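PDB 2QYB: membrane protein, putative from Geobacter sulfurreducens PCA, which probably combines membrane solute transport with phosphatase activity, and is represented here by its GAF domain. Local coordinates for residues Q19-M22 with D23-N27; Q91-K95 with P96-E100. All coordinates share one frame; numbering follows the deposited sequence.

Interaction 1. Residues Q19-M22 with D23-N27; sequences QIIM and DDLLN
Gln19 sets its CG anti to the backbone N (chi1 -170°) and bends about its CB-CG bond (chi2 67°), which turns its amide along the helix toward Asp23. Asp23 turns CG to lie beside its own backbone N (chi1 -77°), and this brings OD1 back to the Gln19 amide. Gln19 NE2 gives a hydrogen bond to Asp23 OD1 at 3.0 Å. The acceptor lies in the amide plane, but the amide comes from above the carboxylate plane. Both groups have second partners on strand 49-56: NE2 also bonds to Arg52 O, and OD1 to Ser53 OG. The pair thus ties helix 10-32 to that edge of the sheet. Asp23 N also donates a backbone hydrogen bond to Gln19 O, 2.8 Å long. One residue on, Ile20 CG2 lies 3.5 Å from Asp24 OD2, with the two side chains side by side. Ile21 and Leu25 run alongside each other in the same way, and Ile21 CG2 meets Leu25 CD1 at 3.9 Å. The buried Met22, a selenomethionine, packs on Ser53, Ile40 and Leu152, and on Leu16 of the second subunit. Gln19-Asp23, Ile20-Asp24 and Ile21-Leu25 are i to i+4 contacts of an alpha helix, here packed on the GAF-domain sheet.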
loop_
_atom_site.group_PDB
_atom_site.type_symbol
_atom_site.label_atom_id
_atom_site.label_comp_id
_atom_site.label_asym_id
_atom_site.label_seq_id
_atom_site.Cartn_x
_atom_site.Cartn_y
_atom_site.Cartn_z
ATOM N N GLN A 19 -7.879 -0.246 3.881
ATOM C CA GLN A 19 -6.483 -0.387 3.433
ATOM C C GLN A 19 -5.480 0.556 4.112
ATOM O O GLN A 19 -4.392 0.141 4.517
ATOM C CB GLN A 19 -6.436 -0.158 1.938
ATOM C CG GLN A 19 -5.128 -0.506 1.305
ATOM C CD GLN A 19 -4.822 -2.023 1.338
ATOM O OE1 GLN A 19 -5.560 -2.840 0.751
ATOM N NE2 GLN A 19 -3.719 -2.392 2.024
ATOM N N ILE A 20 -5.849 1.824 4.183
ATOM C CA ILE A 20 -5.036 2.894 4.744
ATOM C C ILE A 20 -4.887 2.711 6.246
ATOM O O ILE A 20 -3.803 2.914 6.795
ATOM C CB ILE A 20 -5.688 4.292 4.474
ATOM C CG1 ILE A 20 -5.701 4.602 2.960
ATOM C CG2 ILE A 20 -4.948 5.390 5.262
ATOM C CD1 ILE A 20 -6.747 5.664 2.497
ATOM N N ILE A 21 -5.979 2.326 6.906
ATOM C CA ILE A 21 -5.923 1.973 8.299
ATOM C C ILE A 21 -4.863 0.864 8.496
ATOM O O ILE A 21 -3.942 1.022 9.328
ATOM C CB ILE A 21 -7.331 1.558 8.821
ATOM C CG1 ILE A 21 -8.219 2.782 9.082
ATOM C CG2 ILE A 21 -7.257 0.788 10.138
ATOM C CD1 ILE A 21 -9.683 2.412 9.303
HETATM N N MSE A 22 -4.955 -0.230 7.717
HETATM C CA MSE A 22 -4.027 -1.377 7.882
HETATM C C MSE A 22 -2.611 -0.970 7.611
HETATM O O MSE A 22 -1.735 -1.204 8.414
HETATM C CB MSE A 22 -4.357 -2.538 6.966
HETATM C CG MSE A 22 -5.713 -3.106 7.200
HETATM SE SE MSE A 22 -6.140 -4.793 6.201
HETATM C CE MSE A 22 -6.131 -4.174 4.309
ATOM N N ASP A 23 -2.384 -0.367 6.457
ATOM C CA ASP A 23 -1.038 0.090 6.107
ATOM C C ASP A 23 -0.416 1.011 7.163
ATOM O O ASP A 23 0.762 0.904 7.427
ATOM C CB ASP A 23 -1.056 0.800 4.732
ATOM C CG ASP A 23 -1.138 -0.196 3.528
ATOM O OD1 ASP A 23 -1.397 -1.402 3.680
ATOM O OD2 ASP A 23 -0.937 0.247 2.403
ATOM N N ASP A 24 -1.197 1.955 7.701
ATOM C CA ASP A 24 -0.679 2.920 8.702
ATOM C C ASP A 24 -0.322 2.184 9.964
ATOM O O ASP A 24 0.679 2.457 10.596
ATOM C CB ASP A 24 -1.702 4.031 9.060
ATOM C CG ASP A 24 -1.910 5.042 7.952
ATOM O OD1 ASP A 24 -1.141 5.011 6.953
ATOM O OD2 ASP A 24 -2.863 5.870 8.081
ATOM N N LEU A 25 -1.155 1.235 10.353
ATOM C CA LEU A 25 -0.871 0.489 11.578
ATOM C C LEU A 25 0.409 -0.305 11.480
ATOM O O LEU A 25 1.215 -0.255 12.367
ATOM C CB LEU A 25 -2.077 -0.374 12.007
ATOM C CG LEU A 25 -3.191 0.481 12.691
ATOM C CD1 LEU A 25 -4.540 -0.236 12.800
ATOM C CD2 LEU A 25 -2.767 1.001 14.072
ATOM N N LEU A 26 0.621 -1.012 10.382
ATOM C CA LEU A 26 1.887 -1.756 10.198
ATOM C C LEU A 26 3.107 -0.810 10.150
ATOM O O LEU A 26 4.113 -1.085 10.764
ATOM C CB LEU A 26 1.875 -2.592 8.931
ATOM C CG LEU A 26 0.821 -3.674 8.724
ATOM C CD1 LEU A 26 1.058 -4.490 7.350
ATOM C CD2 LEU A 26 0.728 -4.593 9.943
ATOM N N ASN A 27 3.011 0.296 9.412
ATOM C CA ASN A 27 4.065 1.341 9.414
ATOM C C ASN A 27 4.378 1.836 10.816
ATOM O O ASN A 27 5.528 2.015 11.175
ATOM C CB ASN A 27 3.657 2.534 8.542
ATOM C CG ASN A 27 3.516 2.174 7.005
ATOM O OD1 ASN A 27 4.089 1.192 6.488
ATOM N ND2 ASN A 27 2.775 3.014 6.287
#

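Interaction 2. Residues Q91-K95 with P96-E100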
loop_
_atom_site.group_PDB
_atom_site.type_symbol
_atom_site.label_atom_id
_atom_site.label_comp_id
_atom_site.label_asym_id
_atom_site.label_seq_id
_atom_site.Cartn_x
_atom_site.Cartn_y
_atom_site.Cartn_z
ATOM N N GLN A 91 17.577 -20.112 14.710
ATOM C CA GLN A 91 18.603 -21.145 14.717
ATOM C C GLN A 91 18.093 -22.468 15.304
ATOM O O GLN A 91 18.679 -23.495 15.053
ATOM C CB GLN A 91 19.921 -20.682 15.378
ATOM C CG GLN A 91 19.947 -20.777 16.883
ATOM C CD GLN A 91 21.306 -20.366 17.535
ATOM O OE1 GLN A 91 22.371 -20.903 17.194
ATOM N NE2 GLN A 91 21.245 -19.450 18.523
ATOM N N TYR A 92 16.974 -22.441 16.034
ATOM C CA TYR A 92 16.484 -23.600 16.796
ATOM C C TYR A 92 15.166 -24.157 16.312
ATOM O O TYR A 92 14.548 -24.972 16.975
ATOM C CB TYR A 92 16.379 -23.237 18.304
ATOM C CG TYR A 92 17.697 -22.786 18.895
ATOM C CD1 TYR A 92 18.892 -23.462 18.595
ATOM C CD2 TYR A 92 17.753 -21.706 19.775
ATOM C CE1 TYR A 92 20.102 -23.049 19.126
ATOM C CE2 TYR A 92 18.945 -21.287 20.321
ATOM C CZ TYR A 92 20.121 -21.961 19.977
ATOM O OH TYR A 92 21.304 -21.557 20.506
HETATM N N MSE A 93 14.750 -23.758 15.136
HETATM C CA MSE A 93 13.603 -24.378 14.465
HETATM C C MSE A 93 13.875 -25.811 14.092
HETATM O O MSE A 93 15.009 -26.182 13.780
HETATM C CB MSE A 93 13.322 -23.646 13.166
HETATM C CG MSE A 93 12.836 -22.230 13.326
HETATM SE SE MSE A 93 12.774 -21.402 11.584
HETATM C CE MSE A 93 11.080 -22.141 11.034
ATOM N N THR A 94 12.814 -26.606 14.074
ATOM C CA THR A 94 12.904 -28.015 13.728
ATOM C C THR A 94 12.574 -28.336 12.230
ATOM O O THR A 94 12.627 -29.498 11.838
ATOM C CB THR A 94 11.966 -28.842 14.656
ATOM O OG1 THR A 94 10.609 -28.481 14.397
ATOM C CG2 THR A 94 12.272 -28.559 16.135
ATOM N N LYS A 95 12.229 -27.334 11.419
ATOM C CA LYS A 95 12.010 -27.546 9.998
ATOM C C LYS A 95 13.292 -27.137 9.276
ATOM O O LYS A 95 13.606 -25.949 9.150
ATOM C CB LYS A 95 10.850 -26.705 9.509
ATOM C CG LYS A 95 9.484 -27.275 9.792
ATOM C CD LYS A 95 8.414 -26.213 9.644
ATOM C CE LYS A 95 7.082 -26.688 10.271
ATOM N NZ LYS A 95 6.554 -27.922 9.591
ATOM N N PRO A 96 14.071 -28.126 8.834
ATOM C CA PRO A 96 15.423 -27.748 8.439
ATOM C C PRO A 96 15.553 -26.941 7.142
ATOM O O PRO A 96 16.370 -26.032 7.089
ATOM C CB PRO A 96 16.173 -29.086 8.377
ATOM C CG PRO A 96 15.116 -30.172 8.342
ATOM C CD PRO A 96 13.813 -29.576 8.753
ATOM N N LEU A 97 14.779 -27.251 6.108
ATOM C CA LEU A 97 14.846 -26.456 4.875
ATOM C C LEU A 97 14.253 -25.057 5.063
ATOM O O LEU A 97 14.822 -24.071 4.631
ATOM C CB LEU A 97 14.129 -27.161 3.711
ATOM C CG LEU A 97 14.146 -26.265 2.463
ATOM C CD1 LEU A 97 15.603 -26.178 1.879
ATOM C CD2 LEU A 97 13.140 -26.742 1.481
ATOM N N THR A 98 13.088 -25.006 5.682
ATOM C CA THR A 98 12.426 -23.769 5.995
ATOM C C THR A 98 13.367 -22.892 6.830
ATOM O O THR A 98 13.644 -21.758 6.463
ATOM C CB THR A 98 11.099 -24.051 6.760
ATOM O OG1 THR A 98 10.291 -24.992 6.020
ATOM C CG2 THR A 98 10.326 -22.763 7.043
ATOM N N ARG A 99 13.901 -23.435 7.918
ATOM C CA ARG A 99 14.922 -22.732 8.697
ATOM C C ARG A 99 16.035 -22.191 7.822
ATOM O O ARG A 99 16.376 -21.003 7.877
ATOM C CB ARG A 99 15.529 -23.684 9.708
ATOM C CG ARG A 99 16.775 -23.205 10.424
ATOM C CD ARG A 99 17.304 -24.385 11.223
ATOM N NE ARG A 99 18.427 -24.062 12.074
ATOM C CZ ARG A 99 19.713 -24.011 11.685
ATOM N NH1 ARG A 99 20.052 -24.254 10.414
ATOM N NH2 ARG A 99 20.682 -23.714 12.582
ATOM N N GLU A 100 16.596 -23.054 6.987
ATOM C CA GLU A 100 17.664 -22.611 6.118
ATOM C C GLU A 100 17.211 -21.437 5.207
ATOM O O GLU A 100 17.945 -20.460 5.037
ATOM C CB GLU A 100 18.184 -23.807 5.311
ATOM C CG GLU A 100 19.404 -23.526 4.476
ATOM C CD GLU A 100 20.609 -23.103 5.301
ATOM O OE1 GLU A 100 20.724 -23.517 6.493
ATOM O OE2 GLU A 100 21.451 -22.360 4.729
#
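Arg99 reaches back from the first turn of helix 96-104 to Gln91, in the loop of the GAF domain that leads into this helix. Lys95 holds the N-cap position. Its O accepts the bond from Arg99 N at 2.8 Å, and Arg99 CB sits against the same oxygen. CB also lies 4.0 Å from SE of Met93, a selenomethionine whose side chain crosses that of Arg99 obliquely. A chi1 of 169° swings CG away from the arginine's own N, and the chain then runs extended as far as NE. CD passes Met93 O at 3.9 Å. NE then donates a hydrogen bond to Gln91 O at 3.0 Å. Beyond CZ, NH2 donates another to the same oxygen, so the guanidinium grips one carbonyl side-on with two nitrogens. Cut back to an alanine here, the residue has no guanidinium, which is likely to leave the loop less firmly tied to the helix. Met93 CE touches Thr98 CG2, and Lys95 CB packs on Thr98 CB. Lys95 NZ hydrogen-bonds to Glu72 O, outside this contact. Gln91 O lies in the guanidinium plane, yet the two donors approach it differently: NH2 is tilted 16° from the carbonyl plane, whereas NE stands 59° above it.

In the fold
Interaction 1 comes first along the chain, within helix 10-32. Interaction 2 follows, where the loop after strand 85-87 enters helix 96-104. Both belong to the same GAF domain, but they do not touch. Their centres are 31 Å apart, their nearest atoms about 20 Å, and they lie on opposite sides of the chain's centre. The antiparallel sheet has strands 49-56 and 85-87 at its two outer edges. Interaction 1 packs on strands 49-56 and 37-43 and meets helix 139-158 and the second subunit. Interaction 2 lies at the surface beside helix 74-81, away from the other chain. The first therefore contributes to the dimer contact, and the second shapes a peripheral loop-helix junction.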